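Local coordinates for protein lipase (Pelosinus fermentans, PDB 5AH0) that is a lipase of the alpha/beta-hydrolase clan that hydrolyses ester bonds, including those of the polyester poly(butylene adipate-co-terephthalate), at residues A[233-236]-A[237-241]; A[305-308]-A[309-313]; A[160-163]-A[164-168]; A[284-287]-A[288-292]; A[353-357]-A[358-362]. One frame throughout, in Å; residues are numbered along the deposited sequence.

Contact 1 (A[233-236]-A[237-241]). With ZN (zinc ion), chain C.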
loop_
_atom_site.group_PDB
_atom_site.type_symbol
_atom_site.label_atom_id
_atom_site.label_comp_id
_atom_site.label_asym_id
_atom_site.label_seq_id
_atom_site.Cartn_x
_atom_site.Cartn_y
_atom_site.Cartn_z
ATOM N N ASP A 233 -15.950 -0.858 2.169
ATOM C CA ASP A 233 -14.853 -0.800 3.131
ATOM C C ASP A 233 -13.792 -1.851 2.862
ATOM O O ASP A 233 -13.162 -2.361 3.788
ATOM C CB ASP A 233 -15.398 -0.967 4.557
ATOM C CG ASP A 233 -14.382 -0.584 5.630
ATOM O OD1 ASP A 233 -13.684 0.442 5.457
ATOM O OD2 ASP A 233 -14.286 -1.313 6.647
ATOM N N LEU A 234 -13.577 -2.166 1.593
ATOM C CA LEU A 234 -12.511 -3.087 1.232
ATOM C C LEU A 234 -11.641 -2.486 0.127
ATOM O O LEU A 234 -11.986 -1.438 -0.441
ATOM C CB LEU A 234 -13.099 -4.428 0.813
ATOM C CG LEU A 234 -13.693 -5.215 1.981
ATOM C CD1 LEU A 234 -14.579 -6.332 1.483
ATOM C CD2 LEU A 234 -12.593 -5.775 2.855
ATOM N N ALA A 235 -10.513 -3.135 -0.165
ATOM C CA ALA A 235 -9.569 -2.621 -1.160
ATOM C C ALA A 235 -10.232 -2.389 -2.516
ATOM O O ALA A 235 -9.941 -1.401 -3.185
ATOM C CB ALA A 235 -8.385 -3.563 -1.316
ATOM N N ASN A 236 -11.153 -3.273 -2.892
ATOM C CA ASN A 236 -11.769 -3.214 -4.214
ATOM C C ASN A 236 -12.555 -1.913 -4.442
ATOM O O ASN A 236 -12.672 -1.443 -5.572
ATOM C CB ASN A 236 -12.662 -4.440 -4.433
ATOM C CG ASN A 236 -13.863 -4.453 -3.512
ATOM O OD1 ASN A 236 -13.800 -3.948 -2.391
ATOM N ND2 ASN A 236 -14.965 -5.037 -3.975
ATOM N N TRP A 237 -13.062 -1.306 -3.379
ATOM C CA TRP A 237 -13.671 0.010 -3.526
ATOM C C TRP A 237 -12.596 1.098 -3.549
ATOM O O TRP A 237 -12.570 1.931 -4.453
ATOM C CB TRP A 237 -14.669 0.276 -2.406
ATOM C CG TRP A 237 -15.192 1.665 -2.409
ATOM C CD1 TRP A 237 -14.938 2.639 -1.488
ATOM C CD2 TRP A 237 -16.043 2.257 -3.397
ATOM N NE1 TRP A 237 -15.599 3.795 -1.829
ATOM C CE2 TRP A 237 -16.281 3.586 -3.000
ATOM C CE3 TRP A 237 -16.635 1.786 -4.572
ATOM C CZ2 TRP A 237 -17.081 4.450 -3.737
ATOM C CZ3 TRP A 237 -17.432 2.645 -5.303
ATOM C CH2 TRP A 237 -17.645 3.963 -4.885
ATOM N N ASP A 238 -11.698 1.065 -2.568
ATOM C CA ASP A 238 -10.676 2.096 -2.411
ATOM C C ASP A 238 -9.671 2.127 -3.571
ATOM O O ASP A 238 -9.025 3.144 -3.824
ATOM C CB ASP A 238 -9.926 1.898 -1.089
ATOM C CG ASP A 238 -10.529 2.691 0.059
ATOM O OD1 ASP A 238 -11.389 3.560 -0.204
ATOM O OD2 ASP A 238 -10.129 2.451 1.222
ATOM N N LEU A 239 -9.509 1.004 -4.255
ATOM C CA LEU A 239 -8.589 0.948 -5.388
ATOM C C LEU A 239 -9.210 1.469 -6.672
ATOM O O LEU A 239 -8.496 1.822 -7.608
ATOM C CB LEU A 239 -8.103 -0.487 -5.596
ATOM C CG LEU A 239 -7.103 -0.950 -4.542
ATOM C CD1 LEU A 239 -6.761 -2.417 -4.735
ATOM C CD2 LEU A 239 -5.853 -0.092 -4.627
ATOM N N SER A 240 -10.538 1.514 -6.717
ATOM C CA SER A 240 -11.226 1.966 -7.916
ATOM C C SER A 240 -11.082 3.466 -8.114
ATOM O O SER A 240 -10.763 4.208 -7.180
ATOM C CB SER A 240 -12.708 1.592 -7.862
ATOM O OG SER A 240 -13.378 2.295 -6.834
ATOM N N THR A 241 -11.340 3.905 -9.338
ATOM C CA THR A 241 -11.348 5.320 -9.666
ATOM C C THR A 241 -12.422 6.026 -8.847
ATOM O O THR A 241 -12.270 7.189 -8.462
ATOM C CB THR A 241 -11.613 5.527 -11.153
ATOM O OG1 THR A 241 -12.843 4.879 -11.505
ATOM C CG2 THR A 241 -10.490 4.917 -11.968
HETATM ZN ZN ZN C . -13.147 -0.640 8.122
#

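Contact 2 (A[305-308]-A[309-313])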
loop_
_atom_site.group_PDB
_atom_site.type_symbol
_atom_site.label_atom_id
_atom_site.label_comp_id
_atom_site.label_asym_id
_atom_site.label_seq_id
_atom_site.Cartn_x
_atom_site.Cartn_y
_atom_site.Cartn_z
ATOM N N VAL A 305 -15.368 8.712 -13.263
ATOM C CA VAL A 305 -14.144 9.213 -13.884
ATOM C C VAL A 305 -14.068 8.737 -15.328
ATOM O O VAL A 305 -14.197 7.541 -15.601
ATOM C CB VAL A 305 -12.903 8.738 -13.113
ATOM C CG1 VAL A 305 -11.614 9.178 -13.817
ATOM C CG2 VAL A 305 -12.950 9.245 -11.681
ATOM N N ILE A 306 -13.866 9.671 -16.252
ATOM C CA ILE A 306 -13.812 9.311 -17.668
ATOM C C ILE A 306 -12.454 8.688 -17.969
ATOM O O ILE A 306 -11.411 9.253 -17.631
ATOM C CB ILE A 306 -14.066 10.517 -18.608
ATOM C CG1 ILE A 306 -15.567 10.724 -18.857
ATOM C CG2 ILE A 306 -13.412 10.283 -19.961
ATOM C CD1 ILE A 306 -16.389 11.110 -17.642
ATOM N N ILE A 307 -12.481 7.507 -18.577
ATOM C CA ILE A 307 -11.272 6.738 -18.818
ATOM C C ILE A 307 -10.953 6.623 -20.306
ATOM O O ILE A 307 -11.594 5.882 -21.056
ATOM C CB ILE A 307 -11.396 5.363 -18.175
ATOM C CG1 ILE A 307 -11.449 5.560 -16.662
ATOM C CG2 ILE A 307 -10.223 4.459 -18.576
ATOM C CD1 ILE A 307 -11.941 4.377 -15.940
ATOM N N ASP A 308 -9.930 7.369 -20.703
ATOM C CA ASP A 308 -9.565 7.571 -22.093
ATOM C C ASP A 308 -8.172 7.039 -22.372
ATOM O O ASP A 308 -7.555 6.423 -21.507
ATOM C CB ASP A 308 -9.610 9.057 -22.417
ATOM C CG ASP A 308 -8.544 9.828 -21.668
ATOM O OD1 ASP A 308 -8.765 10.131 -20.476
ATOM O OD2 ASP A 308 -7.478 10.114 -22.259
ATOM N N ASN A 309 -7.663 7.332 -23.564
ATOM C CA ASN A 309 -6.379 6.809 -24.001
ATOM C C ASN A 309 -5.217 7.135 -23.069
ATOM O O ASN A 309 -4.271 6.360 -22.962
ATOM C CB ASN A 309 -6.074 7.308 -25.407
ATOM C CG ASN A 309 -6.954 6.650 -26.446
ATOM O OD1 ASN A 309 -7.334 5.493 -26.300
ATOM N ND2 ASN A 309 -7.284 7.381 -27.499
ATOM N N SER A 310 -5.300 8.252 -22.358
ATOM C CA SER A 310 -4.226 8.625 -21.447
ATOM C C SER A 310 -4.155 7.692 -20.235
ATOM O O SER A 310 -3.166 7.698 -19.513
ATOM C CB SER A 310 -4.383 10.085 -21.005
ATOM O OG SER A 310 -5.460 10.257 -20.104
ATOM N N TRP A 311 -5.196 6.894 -20.017
ATOM C CA TRP A 311 -5.219 5.924 -18.916
ATOM C C TRP A 311 -4.671 4.550 -19.289
ATOM O O TRP A 311 -4.432 3.709 -18.418
ATOM C CB TRP A 311 -6.632 5.747 -18.386
ATOM C CG TRP A 311 -7.034 6.849 -17.492
ATOM C CD1 TRP A 311 -7.402 8.109 -17.862
ATOM C CD2 TRP A 311 -7.108 6.810 -16.065
ATOM N NE1 TRP A 311 -7.704 8.852 -16.757
ATOM C CE2 TRP A 311 -7.530 8.082 -15.637
ATOM C CE3 TRP A 311 -6.856 5.823 -15.107
ATOM C CZ2 TRP A 311 -7.707 8.400 -14.287
ATOM C CZ3 TRP A 311 -7.032 6.137 -13.767
ATOM C CH2 TRP A 311 -7.454 7.416 -13.370
ATOM N N LYS A 312 -4.485 4.311 -20.578
ATOM C CA LYS A 312 -4.027 2.999 -21.016
ATOM C C LYS A 312 -2.606 2.618 -20.566
ATOM O O LYS A 312 -2.365 1.460 -20.240
ATOM C CB LYS A 312 -4.137 2.896 -22.538
ATOM C CG LYS A 312 -5.584 2.785 -23.036
ATOM C CD LYS A 312 -5.654 2.748 -24.553
ATOM C CE LYS A 312 -7.081 2.514 -25.039
ATOM N NZ LYS A 312 -7.210 2.654 -26.525
ATOM N N PRO A 313 -1.662 3.576 -20.523
ATOM C CA PRO A 313 -0.352 3.065 -20.082
ATOM C C PRO A 313 -0.384 2.634 -18.622
ATOM O O PRO A 313 -0.998 3.315 -17.807
ATOM C CB PRO A 313 0.594 4.266 -20.287
ATOM C CG PRO A 313 -0.125 5.167 -21.254
ATOM C CD PRO A 313 -1.589 4.990 -20.941
#

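Contact 3 (A[160-163]-A[164-168])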
loop_
_atom_site.group_PDB
_atom_site.type_symbol
_atom_site.label_atom_id
_atom_site.label_comp_id
_atom_site.label_asym_id
_atom_site.label_seq_id
_atom_site.Cartn_x
_atom_site.Cartn_y
_atom_site.Cartn_z
ATOM N N ALA A 160 4.595 3.423 -7.466
ATOM C CA ALA A 160 3.552 2.760 -8.238
ATOM C C ALA A 160 2.213 2.777 -7.520
ATOM O O ALA A 160 1.473 1.792 -7.546
ATOM C CB ALA A 160 3.962 1.323 -8.541
ATOM N N SER A 161 1.887 3.902 -6.897
ATOM C CA SER A 161 0.645 3.996 -6.138
ATOM C C SER A 161 -0.518 4.555 -6.951
ATOM O O SER A 161 -0.333 5.466 -7.754
ATOM C CB SER A 161 0.863 4.849 -4.894
ATOM O OG SER A 161 1.704 4.162 -3.991
ATOM N N PRO A 162 -1.725 4.010 -6.728
ATOM C CA PRO A 162 -2.953 4.434 -7.407
ATOM C C PRO A 162 -3.644 5.604 -6.693
ATOM O O PRO A 162 -4.704 5.450 -6.063
ATOM C CB PRO A 162 -3.825 3.176 -7.353
ATOM C CG PRO A 162 -3.425 2.528 -6.033
ATOM C CD PRO A 162 -1.950 2.851 -5.844
ATOM N N HIS A 163 -3.056 6.785 -6.817
ATOM C CA HIS A 163 -3.590 7.943 -6.120
ATOM C C HIS A 163 -4.912 8.419 -6.722
ATOM O O HIS A 163 -5.679 9.112 -6.063
ATOM C CB HIS A 163 -2.562 9.066 -6.126
ATOM C CG HIS A 163 -1.330 8.757 -5.341
ATOM N ND1 HIS A 163 -1.332 8.660 -3.965
ATOM C CD2 HIS A 163 -0.057 8.517 -5.732
ATOM C CE1 HIS A 163 -0.110 8.384 -3.543
ATOM N NE2 HIS A 163 0.682 8.289 -4.596
ATOM N N ASP A 164 -5.179 8.038 -7.965
ATOM C CA ASP A 164 -6.462 8.313 -8.612
ATOM C C ASP A 164 -7.227 7.010 -8.872
ATOM O O ASP A 164 -8.251 6.995 -9.564
ATOM C CB ASP A 164 -6.243 9.067 -9.922
ATOM C CG ASP A 164 -5.814 10.511 -9.705
ATOM O OD1 ASP A 164 -6.205 11.111 -8.678
ATOM O OD2 ASP A 164 -5.070 11.041 -10.558
ATOM N N GLY A 165 -6.717 5.916 -8.311
ATOM C CA GLY A 165 -7.318 4.606 -8.477
ATOM C C GLY A 165 -6.742 3.838 -9.657
ATOM O O GLY A 165 -5.829 4.327 -10.324
ATOM N N THR A 166 -7.281 2.634 -9.889
ATOM C CA THR A 166 -6.922 1.759 -11.005
ATOM C C THR A 166 -8.120 1.206 -11.757
ATOM O O THR A 166 -9.066 0.727 -11.132
ATOM C CB THR A 166 -6.158 0.533 -10.548
ATOM O OG1 THR A 166 -5.164 0.907 -9.601
ATOM C CG2 THR A 166 -5.508 -0.093 -11.735
ATOM N N THR A 167 -8.056 1.180 -13.088
ATOM C CA THR A 167 -9.132 0.571 -13.863
ATOM C C THR A 167 -9.157 -0.953 -13.648
ATOM O O THR A 167 -10.127 -1.619 -13.983
ATOM C CB THR A 167 -9.012 0.928 -15.354
ATOM O OG1 THR A 167 -7.722 0.575 -15.842
ATOM C CG2 THR A 167 -9.161 2.419 -15.515
ATOM N N LEU A 168 -8.108 -1.497 -13.041
ATOM C CA LEU A 168 -8.121 -2.910 -12.684
ATOM C C LEU A 168 -9.224 -3.183 -11.673
ATOM O O LEU A 168 -9.895 -4.209 -11.730
ATOM C CB LEU A 168 -6.791 -3.349 -12.084
ATOM C CG LEU A 168 -6.638 -4.864 -11.937
ATOM C CD1 LEU A 168 -6.155 -5.502 -13.234
ATOM C CD2 LEU A 168 -5.725 -5.209 -10.796
#

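Contact 4 (A[284-287]-A[288-292])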
loop_
_atom_site.group_PDB
_atom_site.type_symbol
_atom_site.label_atom_id
_atom_site.label_comp_id
_atom_site.label_asym_id
_atom_site.label_seq_id
_atom_site.Cartn_x
_atom_site.Cartn_y
_atom_site.Cartn_z
ATOM N N THR A 284 2.330 -17.451 -18.830
ATOM C CA THR A 284 2.937 -16.171 -19.146
ATOM C C THR A 284 3.455 -15.537 -17.855
ATOM O O THR A 284 3.252 -16.082 -16.758
ATOM C CB THR A 284 1.925 -15.227 -19.815
ATOM O OG1 THR A 284 0.919 -14.865 -18.862
ATOM C CG2 THR A 284 1.286 -15.887 -21.009
ATOM N N PRO A 285 4.103 -14.373 -17.957
ATOM C CA PRO A 285 4.302 -13.652 -16.684
ATOM C C PRO A 285 2.939 -13.354 -16.019
ATOM O O PRO A 285 1.965 -13.182 -16.762
ATOM C CB PRO A 285 5.005 -12.366 -17.115
ATOM C CG PRO A 285 5.776 -12.776 -18.361
ATOM C CD PRO A 285 4.838 -13.761 -19.075
ATOM N N LEU A 286 2.873 -13.294 -14.684
ATOM C CA LEU A 286 1.619 -13.037 -13.967
ATOM C C LEU A 286 0.894 -11.799 -14.482
ATOM O O LEU A 286 -0.304 -11.828 -14.709
ATOM C CB LEU A 286 1.878 -12.870 -12.458
ATOM C CG LEU A 286 0.676 -12.532 -11.561
ATOM C CD1 LEU A 286 -0.394 -13.615 -11.692
ATOM C CD2 LEU A 286 1.066 -12.406 -10.091
ATOM N N LEU A 287 1.633 -10.715 -14.689
ATOM C CA LEU A 287 1.030 -9.440 -15.018
ATOM C C LEU A 287 0.604 -9.290 -16.478
ATOM O O LEU A 287 0.022 -8.262 -16.849
ATOM C CB LEU A 287 2.008 -8.325 -14.665
ATOM C CG LEU A 287 2.370 -8.229 -13.181
ATOM C CD1 LEU A 287 3.289 -7.061 -12.948
ATOM C CD2 LEU A 287 1.095 -8.094 -12.365
ATOM N N TYR A 288 0.903 -10.291 -17.309
ATOM C CA TYR A 288 0.646 -10.167 -18.735
ATOM C C TYR A 288 -0.841 -9.908 -19.082
ATOM O O TYR A 288 -1.151 -8.949 -19.781
ATOM C CB TYR A 288 1.160 -11.396 -19.488
ATOM C CG TYR A 288 0.803 -11.353 -20.961
ATOM C CD1 TYR A 288 1.470 -10.501 -21.834
ATOM C CD2 TYR A 288 -0.215 -12.153 -21.476
ATOM C CE1 TYR A 288 1.131 -10.446 -23.197
ATOM C CE2 TYR A 288 -0.555 -12.115 -22.828
ATOM C CZ TYR A 288 0.123 -11.262 -23.681
ATOM O OH TYR A 288 -0.218 -11.216 -25.011
ATOM N N PRO A 289 -1.763 -10.757 -18.600
ATOM C CA PRO A 289 -3.146 -10.469 -18.987
ATOM C C PRO A 289 -3.690 -9.199 -18.329
ATOM O O PRO A 289 -4.527 -8.517 -18.919
ATOM C CB PRO A 289 -3.910 -11.705 -18.500
ATOM C CG PRO A 289 -3.121 -12.172 -17.320
ATOM C CD PRO A 289 -1.676 -11.914 -17.687
ATOM N N PHE A 290 -3.240 -8.889 -17.121
ATOM C CA PHE A 290 -3.752 -7.711 -16.430
ATOM C C PHE A 290 -3.277 -6.408 -17.073
ATOM O O PHE A 290 -4.073 -5.486 -17.258
ATOM C CB PHE A 290 -3.383 -7.800 -14.941
ATOM C CG PHE A 290 -3.911 -9.056 -14.305
ATOM C CD1 PHE A 290 -5.276 -9.225 -14.129
ATOM C CD2 PHE A 290 -3.066 -10.098 -13.972
ATOM C CE1 PHE A 290 -5.776 -10.388 -13.594
ATOM C CE2 PHE A 290 -3.572 -11.269 -13.433
ATOM C CZ PHE A 290 -4.920 -11.411 -13.242
ATOM N N GLY A 291 -1.999 -6.353 -17.448
ATOM C CA GLY A 291 -1.468 -5.255 -18.238
ATOM C C GLY A 291 -2.240 -5.027 -19.525
ATOM O O GLY A 291 -2.524 -3.879 -19.883
ATOM N N ARG A 292 -2.579 -6.106 -20.236
ATOM C CA ARG A 292 -3.326 -5.972 -21.488
ATOM C C ARG A 292 -4.754 -5.534 -21.225
ATOM O O ARG A 292 -5.302 -4.717 -21.973
ATOM C CB ARG A 292 -3.304 -7.282 -22.290
ATOM C CG ARG A 292 -1.940 -7.556 -22.917
ATOM C CD ARG A 292 -1.933 -8.706 -23.904
ATOM N NE ARG A 292 -2.228 -8.317 -25.279
ATOM C CZ ARG A 292 -3.386 -8.559 -25.874
ATOM N NH1 ARG A 292 -4.351 -9.186 -25.203
ATOM N NH2 ARG A 292 -3.577 -8.178 -27.128
#

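Contact 5 (A[353-357]-A[358-362])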
loop_
_atom_site.group_PDB
_atom_site.type_symbol
_atom_site.label_atom_id
_atom_site.label_comp_id
_atom_site.label_asym_id
_atom_site.label_seq_id
_atom_site.Cartn_x
_atom_site.Cartn_y
_atom_site.Cartn_z
ATOM N N ASP A 353 10.526 3.887 -16.343
ATOM C CA ASP A 353 10.012 3.244 -17.543
ATOM C C ASP A 353 10.535 1.819 -17.725
ATOM O O ASP A 353 11.705 1.552 -17.466
ATOM C CB ASP A 353 10.365 4.096 -18.755
ATOM C CG ASP A 353 9.440 3.862 -19.925
ATOM O OD1 ASP A 353 8.334 3.296 -19.724
ATOM O OD2 ASP A 353 9.817 4.269 -21.046
ATOM N N THR A 354 9.660 0.933 -18.206
ATOM C CA THR A 354 9.899 -0.515 -18.339
ATOM C C THR A 354 10.071 -1.212 -16.999
ATOM O O THR A 354 10.646 -2.307 -16.929
ATOM C CB THR A 354 11.138 -0.854 -19.160
ATOM O OG1 THR A 354 12.290 -0.668 -18.328
ATOM C CG2 THR A 354 11.222 0.011 -20.443
ATOM N N ILE A 355 9.591 -0.561 -15.945
ATOM C CA ILE A 355 9.514 -1.153 -14.619
ATOM C C ILE A 355 8.071 -1.608 -14.370
ATOM O O ILE A 355 7.168 -0.771 -14.329
ATOM C CB ILE A 355 9.937 -0.129 -13.549
ATOM C CG1 ILE A 355 11.384 0.330 -13.793
ATOM C CG2 ILE A 355 9.722 -0.681 -12.100
ATOM C CD1 ILE A 355 12.406 -0.711 -13.443
ATOM N N ASP A 356 7.810 -2.910 -14.244
ATOM C CA ASP A 356 6.420 -3.278 -13.969
ATOM C C ASP A 356 6.146 -3.253 -12.459
ATOM O O ASP A 356 7.026 -2.914 -11.658
ATOM C CB ASP A 356 6.019 -4.631 -14.604
ATOM C CG ASP A 356 6.732 -5.850 -14.008
ATOM O OD1 ASP A 356 6.925 -5.955 -12.772
ATOM O OD2 ASP A 356 7.061 -6.759 -14.812
ATOM N N HIS A 357 4.921 -3.593 -12.079
ATOM C CA HIS A 357 4.478 -3.390 -10.705
ATOM C C HIS A 357 5.292 -4.139 -9.651
ATOM O O HIS A 357 5.623 -3.572 -8.609
ATOM C CB HIS A 357 3.019 -3.798 -10.577
ATOM C CG HIS A 357 2.334 -3.210 -9.388
ATOM N ND1 HIS A 357 2.065 -1.863 -9.282
ATOM C CD2 HIS A 357 1.844 -3.786 -8.266
ATOM C CE1 HIS A 357 1.435 -1.636 -8.143
ATOM N NE2 HIS A 357 1.291 -2.785 -7.506
ATOM N N MET A 358 5.612 -5.404 -9.916
ATOM C CA MET A 358 6.381 -6.185 -8.952
ATOM C C MET A 358 7.863 -5.870 -9.027
ATOM O O MET A 358 8.571 -6.035 -8.030
ATOM C CB MET A 358 6.166 -7.683 -9.156
ATOM C CG MET A 358 4.709 -8.097 -9.060
ATOM S SD MET A 358 3.980 -7.486 -7.542
ATOM C CE MET A 358 4.735 -8.575 -6.343
ATOM N N ASP A 359 8.320 -5.423 -10.202
ATOM C CA ASP A 359 9.685 -4.942 -10.370
ATOM C C ASP A 359 9.975 -3.901 -9.289
ATOM O O ASP A 359 11.060 -3.867 -8.702
ATOM C CB ASP A 359 9.905 -4.292 -11.753
ATOM C CG ASP A 359 10.129 -5.311 -12.901
ATOM O OD1 ASP A 359 10.618 -6.438 -12.649
ATOM O OD2 ASP A 359 9.840 -4.945 -14.077
ATOM N N ALA A 360 8.974 -3.066 -9.023
ATOM C CA ALA A 360 9.161 -1.858 -8.244
ATOM C C ALA A 360 9.473 -2.153 -6.796
ATOM O O ALA A 360 10.129 -1.344 -6.133
ATOM C CB ALA A 360 7.928 -0.969 -8.344
ATOM N N CYS A 361 9.022 -3.305 -6.302
ATOM C CA CYS A 361 9.351 -3.681 -4.927
ATOM C C CYS A 361 10.405 -4.790 -4.916
ATOM O O CYS A 361 10.701 -5.357 -3.878
ATOM C CB CYS A 361 8.102 -4.104 -4.142
ATOM S SG CYS A 361 7.191 -5.563 -4.763
ATOM N N GLY A 362 10.966 -5.107 -6.074
ATOM C CA GLY A 362 12.173 -5.923 -6.109
ATOM C C GLY A 362 12.076 -7.322 -6.690
ATOM O O GLY A 362 13.014 -8.109 -6.590
HETATM O O HOH W 1 9.755 -7.058 -15.606
#

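Contact 1 (A[233-236]-A[237-241])
Leu234 O looks into the short helix 235-238 and serves two of its donors. Asp238 N reaches it at 3.3 Å in an almost straight bond (175°) within the carbonyl plane, whereas Trp237 N comes from above that plane at 3.1 Å. The next carbonyl, Ala235 O, is met nearly head-on by Leu239 N at 2.7 Å. Leu239 also lays CB and CG against that oxygen, and its CD1 goes on to rest 4.0 Å from Ala235 CB. Trp237 O is held twice by one residue: Ser240 gives it both the backbone N and the hydroxyl, with OG placed on a lone pair of Trp237 O at 2.5 Å. The same hydroxyl accepts Gly243 N, which makes Ser240 the N-cap of the following helix 241-250. Ser240 OG also sits 3.9 Å above one face of the Trp237 indole, offset toward the rim. The buried Asp238 carboxylate is satisfied from outside, where OD2 receives Asn54 N and Ser53 OG. Asn236 ND2 has a weak bond to Trp228 O. Asp233 points away from the helix; a chi1 of -166° turns its carboxylate away from the backbone N and toward the zinc ion, which OD2 binds at 2.0 Å. Asp56, His76 and His82 complete the metal's shell. Leu234 as N-cap thus starts one helical turn directly after a metal ligand, and the two aspartates and two histidines form the kind of zinc site known from the thermoalkalophilic bacterial lipases of the alpha/beta-hydrolase fold.

Contact 2 (A[305-308]-A[309-313])
Asp308 and Trp311 meet across an Asx turn that leads into the 3-10 segment 309-311. Asp308 OD2 accepts Ser310 N at 2.9 Å, the donor standing well above the carboxylate plane. Ser310 OG reaches the same oxygen from the same face at 3.0 Å, closer to the plane and on the syn side, so two bonds grip OD2 and fix the rotation of the carboxylate. Trp311 N bonds Asp308 O at 2.8 Å, the i to i+3 bond of the 3-10 segment. The Trp311 indole folds back along the preceding residues, its CG anti to the carbonyl carbon (chi1 -79°). Its plane is almost perpendicular to the Asp308 carboxylate, at 82°, and Asp308 OD1 stands at the ring edge, 3.6 Å from Trp311 CD1. Ile307 covers one face of the ring with its CA, while its CG2 branch crosses the side chain at about a right angle and lies 3.8 Å from Trp311 CB. Farther along the ring, Val305 CG1 meets CZ2 obliquely. Helices 167-170 and 241-250 add Thr167 and Thr241 to the surroundings of the indole. On the outer side of the turn, the extended Lys312 chain brings NZ to 2.9 Å from Asn309 OD1, tilted 24° from the amide carbonyl plane.

Contact 3 (A[160-163]-A[164-168])
Pro162 and Gly165 are joined by the backbone bond of a type I beta turn. Gly165 N lies 3.1 Å from Pro162 O but far above the carbonyl plane, 80° out of it, so the bond does not use a lone pair. A tighter bend precedes it: Pro162 is the centre of an inverse gamma turn, whose weak bond runs from His163 N to Ser161 O at 3.2 Å. Gly165 leaves the turn with a positive phi of 92° and an extended psi, a combination that would drive a CB into the carbonyl oxygen of Asp164, so any side chain here would clash. The van der Waals part is small. Pro162 CB faces Thr166 OG1 at 3.5 Å and also nears the Gly165 carbonyl, as the chain folds back beside the proline ring.

Polar groups inside the turn are satisfied largely from outside it. Asp164 OD1 stands only 3.3 Å from His163 O, two acceptors side by side; Asn248 ND2 bonds to the carbonyl and weakly to the carboxylate, which probably offsets their proximity. Asp164 OD1 also takes Ile328 N, and OD2 forms a salt bridge with Lys327. The His163 ring is turned away from the turn, where NE2 bonds Thr158 OG1 and Trp346 meets it edge-to-face.

The bend links the end of parallel strand 153-159 to helix 167-170: Ala160 still pairs with Tyr262 of strand 258-265, and Leu168 packs on helix 288-294.

Contact 4 (A[284-287]-A[288-292])
Thr284 OG1 lies 3.5 Å from Tyr288 CB, and the two side chains cross at about a right angle, with the hydroxyl oblique to the phenol ring. Arg292 CG lies above one face of that ring. The Thr284 hydroxyl donates to Pro285 O at 2.9 Å, held there by a chi1 of 68° that sets OG1 between the backbone N and the carbonyl carbon. Tyr288 N reaches Pro285 O from the opposite face at 3.1 Å, gripping the oxygen from both sides. A valine in place of Thr284 has no hydroxyl to give, so Pro285 O, left with Tyr288 N on one face, would probably be less firmly fixed. The bond from Tyr288 N closes a type I beta turn, which feeds straight into helix 288-294 of the alpha/beta-hydrolase fold, packed on helix 173-190. At the start of the helix, Gly291 N donates to Leu287 O at 2.8 Å, almost in line with the carbonyl. Pro289 CD lies 3.3 Å from Leu286 O, which also stands at the edge of the Phe290 ring, near its plane, by CD2. Pro289 CG lies over one face of that ring, offset toward the rim. Farther out, Phe178 of helix 173-190 meets Phe290 edge-to-face, and Leu287 also packs on Phe178.

Contact 5 (A[353-357]-A[358-362])
The chain is extended through Ile355 and Asp356 (psi -179°) and then winds into one loose turn, residues 357-360 having helical backbone angles, with Ala360 N bonded just weakly to Asp356 O and His357 O, while Cys361 N bonds Met358 O and Gly362 N bonds Asp359 O farther on. Two aspartates hold its start by a reciprocal pair. Asp356 OD1 accepts Asp359 N at 3.0 Å, nearly along the C-O axis of the acceptor, while Asp359 OD2 returns to accept Asp356 N at 2.9 Å on its anti side. With a chi1 of 67°, the Asp356 carboxylate folds forward over the turn, and OD1 takes a further weak bond from Met358 N. The two carboxylates stack with planes 5° apart, Asp356 OD1 only 3.3 Å from Asp359 OD2, a closeness likely to disturb their ionisation. A water lies between them, 2.8 Å from Asp356 OD2 and 2.6 Å from Asp359 OD2; Asn366 N bonds Asp359 OD1. Replacing Asp356 by alanine removes the carboxylate acceptor of Asp359 N and Met358 N, and the start of the turn would probably be freer to unwind. On the apolar side, Ile355 CG2 rests 3.6 Å from Asp359 CB and also touches Ala360. His357 points away from the turn, its ND1 bonded to Asp315 OD2 and its NE2 to Ser114 OG. The reciprocal bonds follow the capping-box pattern, here at the start of an irregular helical turn, and the Ser114-His357-Asp315 chain is consistent with the catalytic triad of an alpha/beta-hydrolase, its histidine carried on a loop after the sheet.

How the contacts relate
Contact 3 touches all four others. Thr166 N lies 2.7 Å from Leu239 O of contact 1, probably bonded to it, and Thr167 CG2 packs 3.4 Å from Ile307 CD1 of contact 2. Leu168 CD1 meets Phe290 CD1 of contact 4 at 3.9 Å, and Ala160 O lies 3.5 Å from His357 CE1 of contact 5, the histidine of the probable triad. Contacts 4 and 5 join through Leu287 CD1, 3.8 Å from Asp356 CG. Thr241 of contact 1 packs on Trp311 and Val305 of contact 2. Contact 1, which carries the zinc ligand, does not touch contact 5: their centres are about 22 Å apart and their nearest atoms about 8 Å.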